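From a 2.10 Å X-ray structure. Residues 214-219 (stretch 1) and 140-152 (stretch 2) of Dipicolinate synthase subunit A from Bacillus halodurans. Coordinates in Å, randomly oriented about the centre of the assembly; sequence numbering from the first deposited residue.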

# COMPACT_ATOMS: atom_id res chain seq x y z
N VAL C 214 -6.43 14.59 -12.46
CA VAL C 214 -5.59 13.56 -11.86
C VAL C 214 -5.84 13.35 -10.39
O VAL C 214 -5.91 14.29 -9.58
CB VAL C 214 -4.11 13.83 -12.16
CG1 VAL C 214 -3.23 12.90 -11.40
CG2 VAL C 214 -3.91 13.66 -13.67
N ASP C 215 -5.93 12.07 -10.06
CA ASP C 215 -6.22 11.65 -8.69
C ASP C 215 -4.98 11.43 -7.84
O ASP C 215 -5.00 11.64 -6.64
CB ASP C 215 -6.99 10.35 -8.72
CG ASP C 215 -8.30 10.48 -9.39
OD1 ASP C 215 -9.04 11.42 -9.02
OD2 ASP C 215 -8.60 9.63 -10.24
N VAL C 216 -3.93 10.91 -8.48
CA VAL C 216 -2.65 10.67 -7.81
C VAL C 216 -1.56 11.05 -8.79
O VAL C 216 -1.58 10.63 -9.94
CB VAL C 216 -2.43 9.20 -7.35
CG1 VAL C 216 -1.07 9.05 -6.59
CG2 VAL C 216 -3.58 8.72 -6.43
N CYS C 217 -0.67 11.88 -8.31
CA CYS C 217 0.44 12.35 -9.11
C CYS C 217 1.76 12.00 -8.42
O CYS C 217 1.99 12.38 -7.27
CB CYS C 217 0.33 13.85 -9.27
SG CYS C 217 1.69 14.61 -10.21
N ILE C 218 2.59 11.25 -9.14
CA ILE C 218 3.91 10.86 -8.64
C ILE C 218 4.98 11.58 -9.40
O ILE C 218 5.10 11.43 -10.60
CB ILE C 218 4.13 9.33 -8.83
CG1 ILE C 218 2.99 8.58 -8.11
CG2 ILE C 218 5.53 8.97 -8.33
CD1 ILE C 218 2.33 7.52 -8.95
N ASN C 219 5.74 12.43 -8.70
CA ASN C 219 6.84 13.11 -9.35
C ASN C 219 8.17 12.39 -9.19
O ASN C 219 8.53 11.97 -8.09
CB ASN C 219 7.04 14.52 -8.84
CG ASN C 219 8.23 15.19 -9.51
OD1 ASN C 219 8.32 15.24 -10.73
ND2 ASN C 219 9.19 15.64 -8.72
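Stretch 2, residues 140-152: GTIMMAIQHTDFT

Stretch 1 enters as a loop at Val-214 and Asp-215 and becomes a strand from Val-216 to Asn-219, where phi runs from -140° to -94° and psi from 116° to 132°. Stretch 2 begins inside a helix that started earlier in the chain. Phi near -65° and psi near -40° persist from Gly-140 through Gln-147, and the i to i+4 backbone hydrogen bonds agree: Ala-145 N to Thr-141 O at 3.0 Å, Ile-146 N to Ile-142 O at 3.0 Å and Gln-147 N to Met-143 O at 2.9 Å. From Thr-149 (-111°/150°) the chain is a loop, and Phe-151 is extended at -130°/163°.

The CA register gives the direction. Val-216 CA lies 7.4 Å from Ala-145 CA, and Ile-218 CA lies 8.2 Å from Thr-141 CA, so as stretch 1 advances its partners step back along stretch 2; the two run in opposite senses. Two residues of strand correspond to four of helix, as the different rise per residue of the two conformations would suggest. CA separations of this size leave room for side chains between the backbones, and no hydrogen bond joins the stretches.

Alternation along the strand selects the contacts. Val-216 and Ile-218 direct CA-to-CB toward stretch 2, whereas the side chains of Cys-217 and Asn-219 stay more than 9 Å from it. On the helix, Thr-141 and Ala-145, one turn apart, also point toward the partner; Ile-142 points away. Ile-218, with chi1 in m, brings CG1 to 3.9 Å from Thr-141 CG2. The threonine thus offers its methyl here, while its OG1 is hydrogen-bonded elsewhere in the structure.

Val-216, with chi1 in t, loses the most surface to the other stretch, 49 Å², and touches three residues. Its CG1 is 4.4 Å from Ala-145 CB, a loose apolar contact in which the small alanine accompanies the shorter of the two CA separations. Its CG2 lies 4.1 Å from Thr-149 CG2 and 4.2 Å from Phe-151 CE1, approaching the aromatic ring at its edge, near the ring plane. The loop after the helix therefore extends the contact begun by Thr-141 and Ala-145.

At the start of stretch 1, Asp-215 CB comes within 3.9 Å of Phe-151 CZ. Aliphatic carbon makes this approach; both carboxylate oxygens are hydrogen-bonded elsewhere in the structure. The total buried area, 236 Å² over both sides, fits a modest contact made by side-chain packing.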

# COMPACT_ATOMS: atom_id res chain seq x y z
N GLY C 140 6.86 0.63 -2.83
CA GLY C 140 6.56 1.54 -1.73
C GLY C 140 5.59 2.63 -2.15
O GLY C 140 4.74 3.04 -1.39
N THR C 141 5.76 3.10 -3.38
CA THR C 141 4.90 4.16 -3.93
C THR C 141 3.46 3.65 -4.07
O THR C 141 2.51 4.30 -3.74
CB THR C 141 5.44 4.66 -5.30
OG1 THR C 141 6.76 5.18 -5.11
CG2 THR C 141 4.53 5.80 -5.90
N ILE C 142 3.34 2.42 -4.51
CA ILE C 142 2.03 1.79 -4.66
C ILE C 142 1.40 1.61 -3.29
O ILE C 142 0.23 1.94 -3.08
CB ILE C 142 2.17 0.46 -5.41
CG1 ILE C 142 2.26 0.77 -6.90
CG2 ILE C 142 1.02 -0.53 -5.13
CD1 ILE C 142 2.77 -0.44 -7.69
N MSE C 143 2.19 1.10 -2.36
CA MSE C 143 1.68 0.87 -0.99
C MSE C 143 1.18 2.20 -0.43
O MSE C 143 0.13 2.27 0.17
CB MSE C 143 2.76 0.28 -0.08
CG MSE C 143 2.38 0.32 1.40
SE MSE C 143 3.93 0.09 2.60
CE MSE C 143 4.76 1.88 2.38
N MSE C 144 1.93 3.26 -0.66
CA MSE C 144 1.52 4.58 -0.14
C MSE C 144 0.24 5.14 -0.77
O MSE C 144 -0.59 5.77 -0.10
CB MSE C 144 2.58 5.65 -0.38
CG MSE C 144 4.02 5.29 -0.07
SE MSE C 144 4.84 6.64 1.05
CE MSE C 144 3.67 5.75 2.40
N ALA C 145 0.15 4.97 -2.07
CA ALA C 145 -0.98 5.52 -2.83
C ALA C 145 -2.26 4.83 -2.36
O ALA C 145 -3.33 5.45 -2.20
CB ALA C 145 -0.76 5.34 -4.33
N ILE C 146 -2.11 3.53 -2.10
CA ILE C 146 -3.23 2.74 -1.60
C ILE C 146 -3.59 3.19 -0.18
O ILE C 146 -4.77 3.40 0.16
CB ILE C 146 -2.92 1.22 -1.64
CG1 ILE C 146 -2.77 0.75 -3.10
CG2 ILE C 146 -4.01 0.42 -0.86
CD1 ILE C 146 -2.29 -0.67 -3.24
N GLN C 147 -2.57 3.33 0.66
CA GLN C 147 -2.78 3.73 2.07
C GLN C 147 -3.46 5.05 2.29
O GLN C 147 -4.22 5.22 3.25
CB GLN C 147 -1.45 3.89 2.84
CG GLN C 147 -0.86 2.63 3.33
CD GLN C 147 0.49 2.76 4.03
OE1 GLN C 147 1.14 3.80 3.97
NE2 GLN C 147 0.92 1.66 4.66
N HIS C 148 -3.09 6.02 1.46
CA HIS C 148 -3.47 7.42 1.69
C HIS C 148 -4.65 7.92 0.89
O HIS C 148 -4.98 9.10 0.97
CB HIS C 148 -2.28 8.36 1.44
CG HIS C 148 -1.20 8.23 2.46
ND1 HIS C 148 -1.26 8.87 3.68
CD2 HIS C 148 -0.03 7.55 2.44
CE1 HIS C 148 -0.17 8.57 4.37
NE2 HIS C 148 0.58 7.76 3.65
N THR C 149 -5.26 7.02 0.11
CA THR C 149 -6.45 7.35 -0.68
C THR C 149 -7.68 6.63 -0.13
O THR C 149 -7.58 5.57 0.52
CB THR C 149 -6.26 7.01 -2.15
OG1 THR C 149 -6.00 5.61 -2.27
CG2 THR C 149 -5.10 7.84 -2.73
N ASP C 150 -8.84 7.25 -0.30
CA ASP C 150 -10.08 6.65 0.16
C ASP C 150 -10.84 6.04 -1.02
O ASP C 150 -11.95 5.61 -0.90
CB ASP C 150 -10.93 7.63 0.96
CG ASP C 150 -11.55 8.74 0.11
OD1 ASP C 150 -11.23 8.88 -1.10
OD2 ASP C 150 -12.38 9.45 0.66
N PHE C 151 -10.16 5.98 -2.13
CA PHE C 151 -10.66 5.40 -3.38
C PHE C 151 -9.62 4.42 -3.92
O PHE C 151 -8.45 4.43 -3.52
CB PHE C 151 -10.94 6.51 -4.43
CG PHE C 151 -9.76 7.42 -4.68
CD1 PHE C 151 -8.75 7.07 -5.56
CD2 PHE C 151 -9.66 8.63 -4.02
CE1 PHE C 151 -7.64 7.90 -5.77
CE2 PHE C 151 -8.57 9.46 -4.24
CZ PHE C 151 -7.56 9.10 -5.12
N THR C 152 -10.05 3.56 -4.84
CA THR C 152 -9.14 2.59 -5.47
C THR C 152 -8.24 3.23 -6.51
O THR C 152 -8.64 4.13 -7.25
CB THR C 152 -9.89 1.38 -6.16
OG1 THR C 152 -10.78 1.90 -7.18
CG2 THR C 152 -10.69 0.51 -5.12